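Local coordinates for FYVE-finger-containing Rab5 effector protein rabenosyn-5 (Homo sapiens, PDB 1Z0J) that probably serves as an effector of Rab GTPases in endosomal membrane traffic, binding the GTPase through a minimal Rab binding domain built as a helical hairpin, at residues Gln17-Asn20 / Ile21-Tyr24; Thr41-Leu44 / Arg45-His49; His49-Ala52 / Lys53-Gly57. All coordinates share one frame; numbering follows the deposited sequence.

How the interactions relate
Interaction 1 lies on helix 11-30. Interactions 2 and 3 follow each other on helix 34-54 and share His49. All three are local contacts. The first two are partly buried and face each other across the hairpin, where Ile18 and Ile21 pack on Asn43, Leu44 and Leu47. Both also send polar side chains to the chain of another protein, probably the Rab GTPase: Gln17 and Tyr24 from one and Asn43 from the other. Water bridges polar side chains twice in the first and once in the second. Interaction 3 is a surface contact ending the second helix. Its chemistry is mostly that of the backbone, with a salt bridge from Lys55 to Glu11, although Leu51 reaches Ile18.

Interaction 1: Gln17-Asn20 / Ile21-Tyr24; sequences QIDN and IKAY
Asn20 and Tyr24 lie side by side and point the same way, one helical turn apart. The amide plane of Asn20 and the ring plane of Tyr24 are 55° apart, so the two groups do not stack. Asn20 ND2 approaches the ring at CE1 of Tyr24, 3.9 Å away. A water joins their polar ends: it accepts a weak bond from ND2 and lies 2.9 Å from Tyr24 OH. The hydroxyl is also bonded to the backbone of the chain of another protein, probably the Rab GTPase.

With CG anti to the backbone N (chi1 -167°), the Asn20 amide stands out from the helix next to the Tyr24 ring, and the Gln17 side chain reaches forward to meet it. ND2 donates to Gln17 OE1 over 3.2 Å. The acceptor lies close to the Asn20 amide plane, but the donor sits above the carbonyl plane of Gln17. The Gln17 chain bends at chi2 (63°), and its NE2 packs 3.6 Å from Ile21 CD1. That NE2 also bonds to an aromatic side chain and to the backbone of the partner protein, which should fix how the amide is turned.

Elsewhere on the helix, Lys22 runs extended alongside Ile18, with CE 3.9 Å from Ile18 CG2. A water bridges Asp19 and Lys22, donating a hydrogen bond to Asp19 OD1 at 2.6 Å and accepting one from Lys22 NZ.

Ile18 and Ile21 pack on helix 34-54. This is an amphipathic alpha helix, one arm of the hairpin of the Rab binding domain, and Gln17 and Tyr24 belong to its binding face.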
loop_
_atom_site.group_PDB
_atom_site.type_symbol
_atom_site.label_atom_id
_atom_site.label_comp_id
_atom_site.label_asym_id
_atom_site.label_seq_id
_atom_site.Cartn_x
_atom_site.Cartn_y
_atom_site.Cartn_z
ATOM N N GLN B 17 8.479 -10.043 10.966
ATOM C CA GLN B 17 7.187 -9.788 10.315
ATOM C C GLN B 17 6.182 -10.915 10.577
ATOM O O GLN B 17 4.986 -10.664 10.735
ATOM C CB GLN B 17 7.361 -9.516 8.815
ATOM C CG GLN B 17 6.050 -9.193 8.057
ATOM C CD GLN B 17 5.332 -7.920 8.522
ATOM O OE1 GLN B 17 5.855 -7.142 9.331
ATOM N NE2 GLN B 17 4.117 -7.711 8.011
ATOM N N ILE B 18 6.685 -12.152 10.646
ATOM C CA ILE B 18 5.871 -13.297 11.061
ATOM C C ILE B 18 5.300 -13.019 12.453
ATOM O O ILE B 18 4.101 -13.169 12.682
ATOM C CB ILE B 18 6.693 -14.625 11.030
ATOM C CG1 ILE B 18 6.888 -15.095 9.584
ATOM C CG2 ILE B 18 6.019 -15.724 11.862
ATOM C CD1 ILE B 18 7.895 -16.221 9.411
ATOM N N ASP B 19 6.164 -12.577 13.364
ATOM C CA ASP B 19 5.732 -12.188 14.701
ATOM C C ASP B 19 4.745 -11.010 14.661
ATOM O O ASP B 19 3.788 -10.984 15.427
ATOM C CB ASP B 19 6.936 -11.887 15.605
ATOM C CG ASP B 19 7.699 -13.148 16.016
ATOM O OD1 ASP B 19 7.223 -14.269 15.733
ATOM O OD2 ASP B 19 8.781 -13.015 16.629
ATOM N N ASN B 20 4.962 -10.060 13.748
ATOM C CA ASN B 20 4.026 -8.946 13.560
ATOM C C ASN B 20 2.632 -9.402 13.094
ATOM O O ASN B 20 1.618 -8.983 13.650
ATOM C CB ASN B 20 4.622 -7.913 12.593
ATOM C CG ASN B 20 3.870 -6.588 12.597
ATOM O OD1 ASN B 20 3.344 -6.151 13.621
ATOM N ND2 ASN B 20 3.828 -5.937 11.440
ATOM N N ILE B 21 2.581 -10.264 12.076
ATOM C CA ILE B 21 1.304 -10.810 11.597
ATOM C C ILE B 21 0.609 -11.669 12.667
ATOM O O ILE B 21 -0.617 -11.627 12.792
ATOM C CB ILE B 21 1.456 -11.580 10.242
ATOM C CG1 ILE B 21 1.945 -10.635 9.128
ATOM C CG2 ILE B 21 0.157 -12.284 9.838
ATOM C CD1 ILE B 21 1.049 -9.420 8.832
ATOM N N LYS B 22 1.397 -12.422 13.437
ATOM C CA LYS B 22 0.879 -13.174 14.588
ATOM C C LYS B 22 0.225 -12.255 15.621
ATOM O O LYS B 22 -0.762 -12.630 16.244
ATOM C CB LYS B 22 1.977 -14.024 15.239
ATOM C CG LYS B 22 2.278 -15.314 14.488
ATOM C CD LYS B 22 3.378 -16.119 15.163
ATOM C CE LYS B 22 3.643 -17.414 14.408
ATOM N NZ LYS B 22 4.667 -18.263 15.085
ATOM N N ALA B 23 0.780 -11.056 15.793
ATOM C CA ALA B 23 0.187 -10.036 16.668
ATOM C C ALA B 23 -1.129 -9.495 16.096
ATOM O O ALA B 23 -2.097 -9.308 16.838
ATOM C CB ALA B 23 1.179 -8.904 16.937
ATOM N N TYR B 24 -1.167 -9.260 14.780
ATOM C CA TYR B 24 -2.413 -8.887 14.092
ATOM C C TYR B 24 -3.460 -9.986 14.178
ATOM O O TYR B 24 -4.651 -9.699 14.300
ATOM C CB TYR B 24 -2.181 -8.558 12.610
ATOM C CG TYR B 24 -1.735 -7.144 12.313
ATOM C CD1 TYR B 24 -0.479 -6.905 11.764
ATOM C CD2 TYR B 24 -2.567 -6.054 12.568
ATOM C CE1 TYR B 24 -0.054 -5.612 11.477
ATOM C CE2 TYR B 24 -2.149 -4.750 12.290
ATOM C CZ TYR B 24 -0.892 -4.545 11.748
ATOM O OH TYR B 24 -0.467 -3.273 11.462
HETATM O O HOH W 1 7.104 -16.881 15.337
HETATM O O HOH W 2 2.377 -3.041 12.155
#

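Interaction 2: Thr41-Leu44 / Arg45-His49; sequences TENL and RELKH
Glu46 OE1 accepts a hydrogen bond from a water 2.6 Å away. The same water accepts one from Asn43 ND2 at 2.9 Å and so bridges two side chains of neighbouring turns. The direct distance from ND2 to OE1 is 4.0 Å, and the Asn43 amide and Glu46 carboxylate planes stand at 90°. The water therefore makes the link that the side chains do not make directly. The other end of the amide, Asn43 OD1, bonds to an aromatic side chain of the partner protein. It also lies 3.7 Å from Leu47 CD1.

The other oxygen of Glu46 is less comfortably placed. Glu46 OE2 lies 3.0 Å from Glu42 OE2, and the two carboxylate planes are 81° apart. Two acceptors of like charge so close would repel if both were ionised. The closeness would probably raise the pKa of one of them.

Arg45 runs back along the helix with its chain extended from CG to NE. Its guanidinium lies under the methyl of Thr41: CG2 sits over one face, offset toward the rim and 3.5 Å from NH2. This methyl stands anti to the Thr41 nitrogen, while OG1 bonds to Val37 O in the preceding turn.

Leu44 and Lys48 meet through aliphatic parts, with Lys48 CE 4.1 Å from Leu44 CD1. The backbone bonds run regularly from i+4 to i, including Leu47 N to Asn43 O at 2.9 Å.

Asn43, Leu44 and Leu47 also touch helix 11-30. The pattern is that of an amphipathic helix in a two-helix hairpin, here the second arm of the Rab binding domain, with Asn43 and Leu47 also meeting the partner protein.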
loop_
_atom_site.group_PDB
_atom_site.type_symbol
_atom_site.label_atom_id
_atom_site.label_comp_id
_atom_site.label_asym_id
_atom_site.label_seq_id
_atom_site.Cartn_x
_atom_site.Cartn_y
_atom_site.Cartn_z
ATOM N N THR B 41 -4.124 -14.838 8.181
ATOM C CA THR B 41 -3.632 -16.216 8.228
ATOM C C THR B 41 -3.028 -16.645 6.886
ATOM O O THR B 41 -2.002 -17.338 6.854
ATOM C CB THR B 41 -4.740 -17.175 8.716
ATOM O OG1 THR B 41 -5.113 -16.796 10.047
ATOM C CG2 THR B 41 -4.266 -18.629 8.726
ATOM N N GLU B 42 -3.638 -16.210 5.788
ATOM C CA GLU B 42 -3.098 -16.444 4.445
ATOM C C GLU B 42 -1.717 -15.790 4.283
ATOM O O GLU B 42 -0.785 -16.397 3.748
ATOM C CB GLU B 42 -4.069 -15.917 3.381
ATOM C CG GLU B 42 -3.596 -16.069 1.940
ATOM C CD GLU B 42 -4.204 -15.039 0.999
ATOM O OE1 GLU B 42 -5.302 -14.517 1.293
ATOM O OE2 GLU B 42 -3.577 -14.746 -0.041
ATOM N N ASN B 43 -1.587 -14.550 4.751
ATOM C CA ASN B 43 -0.296 -13.860 4.714
ATOM C C ASN B 43 0.748 -14.569 5.581
ATOM O O ASN B 43 1.907 -14.715 5.182
ATOM C CB ASN B 43 -0.449 -12.402 5.157
ATOM C CG ASN B 43 0.794 -11.598 4.886
ATOM O OD1 ASN B 43 1.482 -11.167 5.803
ATOM N ND2 ASN B 43 1.108 -11.417 3.608
ATOM N N LEU B 44 0.336 -15.010 6.763
ATOM C CA LEU B 44 1.207 -15.796 7.630
ATOM C C LEU B 44 1.721 -17.050 6.912
ATOM O O LEU B 44 2.911 -17.350 6.948
ATOM C CB LEU B 44 0.490 -16.177 8.934
ATOM C CG LEU B 44 1.303 -16.966 9.964
ATOM C CD1 LEU B 44 2.494 -16.152 10.462
ATOM C CD2 LEU B 44 0.426 -17.406 11.129
ATOM N N ARG B 45 0.821 -17.763 6.240
ATOM C CA ARG B 45 1.201 -18.950 5.476
ATOM C C ARG B 45 2.250 -18.619 4.412
ATOM O O ARG B 45 3.222 -19.358 4.219
ATOM C CB ARG B 45 -0.030 -19.591 4.836
ATOM C CG ARG B 45 -0.912 -20.346 5.827
ATOM C CD ARG B 45 -1.922 -21.223 5.106
ATOM N NE ARG B 45 -3.044 -21.595 5.967
ATOM C CZ ARG B 45 -4.242 -21.014 5.943
ATOM N NH1 ARG B 45 -4.495 -20.021 5.100
ATOM N NH2 ARG B 45 -5.193 -21.430 6.769
ATOM N N GLU B 46 2.069 -17.488 3.742
ATOM C CA GLU B 46 2.993 -17.065 2.696
ATOM C C GLU B 46 4.370 -16.686 3.240
ATOM O O GLU B 46 5.395 -17.026 2.642
ATOM C CB GLU B 46 2.378 -15.939 1.863
ATOM C CG GLU B 46 1.330 -16.465 0.882
ATOM C CD GLU B 46 0.160 -15.521 0.671
ATOM O OE1 GLU B 46 0.287 -14.317 0.972
ATOM O OE2 GLU B 46 -0.895 -15.996 0.193
ATOM N N LEU B 47 4.394 -15.986 4.375
ATOM C CA LEU B 47 5.650 -15.650 5.034
ATOM C C LEU B 47 6.394 -16.912 5.463
ATOM O O LEU B 47 7.614 -17.010 5.283
ATOM C CB LEU B 47 5.401 -14.745 6.243
ATOM C CG LEU B 47 4.831 -13.344 5.986
ATOM C CD1 LEU B 47 4.438 -12.701 7.299
ATOM C CD2 LEU B 47 5.815 -12.454 5.216
ATOM N N LYS B 48 5.666 -17.876 6.023
ATOM C CA LYS B 48 6.266 -19.144 6.441
ATOM C C LYS B 48 6.816 -19.948 5.256
ATOM O O LYS B 48 7.878 -20.560 5.359
ATOM C CB LYS B 48 5.260 -19.971 7.244
ATOM C CG LYS B 48 5.013 -19.438 8.646
ATOM C CD LYS B 48 4.014 -20.301 9.411
ATOM C CE LYS B 48 4.008 -19.949 10.891
ATOM N NZ LYS B 48 3.210 -20.912 11.701
ATOM N N HIS B 49 6.112 -19.925 4.126
ATOM C CA HIS B 49 6.587 -20.578 2.898
ATOM C C HIS B 49 7.889 -19.952 2.406
ATOM O O HIS B 49 8.831 -20.658 2.032
ATOM C CB HIS B 49 5.520 -20.521 1.796
ATOM C CG HIS B 49 5.945 -21.155 0.504
ATOM N ND1 HIS B 49 6.584 -20.455 -0.497
ATOM C CD2 HIS B 49 5.817 -22.424 0.052
ATOM C CE1 HIS B 49 6.835 -21.266 -1.508
ATOM N NE2 HIS B 49 6.377 -22.467 -1.201
HETATM O O HOH W 3 -1.033 -12.254 1.789
#

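Interaction 3: His49-Ala52 / Lys53-Gly57; sequences HTLA and KQKGG
Segment 49-52 and the start of 53-57 continue helix 34-54, which then ends in a Schellman motif. Lys53 N and Gln54 N make regular bonds back to His49 O and Thr50 O, each 2.9 Å long. Lys55 N follows with a bond to Leu51 O and a weak one to Ala52 O. The chain then leaves the helix at Gly56, whose phi is positive (84°). The sharp turn brings Gly57 N back to Ala52 O at 3.0 Å, and Gly56 N to Lys53 O at 2.9 Å. These two bonds define the motif and occupy carbonyls of the last turn.

The side chains add little bonding of their own. Thr50 and Gln54 lie side by side and point the same way, and Gln54 CG lies 3.3 Å from Thr50 O. The first torsion of Thr50 (chi1 -59°) sets OG1 beside the backbone N, where it bonds to Glu46 O one turn earlier.

Leu51 meets Lys55 loosely, with Leu51 CD1 4.2 Å from Lys55 CE. Leu51 also packs on Glu11, Leu14 and Leu15 of helix 11-30. It thus joins the end of this helix to the beginning of the other.

Lys55 adds a charged link between the two arms. Its chain runs extended as far as CE and bends at chi4 (-70°), and NZ forms a salt bridge with Glu11 OE1.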
loop_
_atom_site.group_PDB
_atom_site.type_symbol
_atom_site.label_atom_id
_atom_site.label_comp_id
_atom_site.label_asym_id
_atom_site.label_seq_id
_atom_site.Cartn_x
_atom_site.Cartn_y
_atom_site.Cartn_z
ATOM N N HIS B 49 6.112 -19.925 4.126
ATOM C CA HIS B 49 6.587 -20.578 2.898
ATOM C C HIS B 49 7.889 -19.952 2.406
ATOM O O HIS B 49 8.831 -20.658 2.032
ATOM C CB HIS B 49 5.520 -20.521 1.796
ATOM C CG HIS B 49 5.945 -21.155 0.504
ATOM N ND1 HIS B 49 6.584 -20.455 -0.497
ATOM C CD2 HIS B 49 5.817 -22.424 0.052
ATOM C CE1 HIS B 49 6.835 -21.266 -1.508
ATOM N NE2 HIS B 49 6.377 -22.467 -1.201
ATOM N N THR B 50 7.942 -18.625 2.410
ATOM C CA THR B 50 9.156 -17.908 2.025
ATOM C C THR B 50 10.325 -18.241 2.957
ATOM O O THR B 50 11.460 -18.410 2.495
ATOM C CB THR B 50 8.912 -16.389 1.977
ATOM O OG1 THR B 50 7.874 -16.114 1.031
ATOM C CG2 THR B 50 10.175 -15.642 1.568
ATOM N N LEU B 51 10.055 -18.327 4.259
ATOM C CA LEU B 51 11.072 -18.720 5.237
ATOM C C LEU B 51 11.609 -20.129 4.973
ATOM O O LEU B 51 12.826 -20.356 4.969
ATOM C CB LEU B 51 10.536 -18.611 6.670
ATOM C CG LEU B 51 11.523 -18.996 7.781
ATOM C CD1 LEU B 51 12.743 -18.069 7.833
ATOM C CD2 LEU B 51 10.820 -19.016 9.128
ATOM N N ALA B 52 10.703 -21.068 4.724
ATOM C CA ALA B 52 11.096 -22.441 4.419
ATOM C C ALA B 52 11.928 -22.513 3.133
ATOM O O ALA B 52 12.869 -23.321 3.022
ATOM C CB ALA B 52 9.858 -23.323 4.326
ATOM N N LYS B 53 11.598 -21.662 2.168
ATOM C CA LYS B 53 12.352 -21.572 0.922
ATOM C C LYS B 53 13.763 -21.029 1.158
ATOM O O LYS B 53 14.737 -21.538 0.599
ATOM C CB LYS B 53 11.589 -20.702 -0.079
ATOM C CG LYS B 53 12.148 -20.706 -1.497
ATOM C CD LYS B 53 11.269 -19.910 -2.463
ATOM C CE LYS B 53 11.261 -18.422 -2.133
ATOM N NZ LYS B 53 10.533 -17.640 -3.169
ATOM N N GLN B 54 13.876 -20.006 1.997
ATOM C CA GLN B 54 15.186 -19.427 2.287
ATOM C C GLN B 54 16.097 -20.404 3.019
ATOM O O GLN B 54 17.329 -20.321 2.908
ATOM C CB GLN B 54 15.031 -18.115 3.044
ATOM C CG GLN B 54 14.441 -17.033 2.146
ATOM C CD GLN B 54 14.521 -15.643 2.728
ATOM O OE1 GLN B 54 15.168 -15.413 3.751
ATOM N NE2 GLN B 54 13.869 -14.697 2.064
ATOM N N LYS B 55 15.488 -21.346 3.733
ATOM C CA LYS B 55 16.218 -22.416 4.407
ATOM C C LYS B 55 16.483 -23.636 3.518
ATOM O O LYS B 55 17.087 -24.607 3.966
ATOM C CB LYS B 55 15.504 -22.827 5.697
ATOM C CG LYS B 55 15.587 -21.747 6.784
ATOM C CD LYS B 55 14.953 -22.207 8.087
ATOM C CE LYS B 55 15.189 -21.213 9.219
ATOM N NZ LYS B 55 16.616 -21.160 9.677
ATOM N N GLY B 56 16.023 -23.581 2.271
ATOM C CA GLY B 56 16.293 -24.635 1.297
ATOM C C GLY B 56 15.382 -25.844 1.320
ATOM O O GLY B 56 15.611 -26.809 0.589
ATOM N N GLY B 57 14.342 -25.800 2.148
ATOM C CA GLY B 57 13.447 -26.941 2.283
ATOM C C GLY B 57 12.549 -27.151 1.087
ATOM O O GLY B 57 12.078 -28.261 0.862
#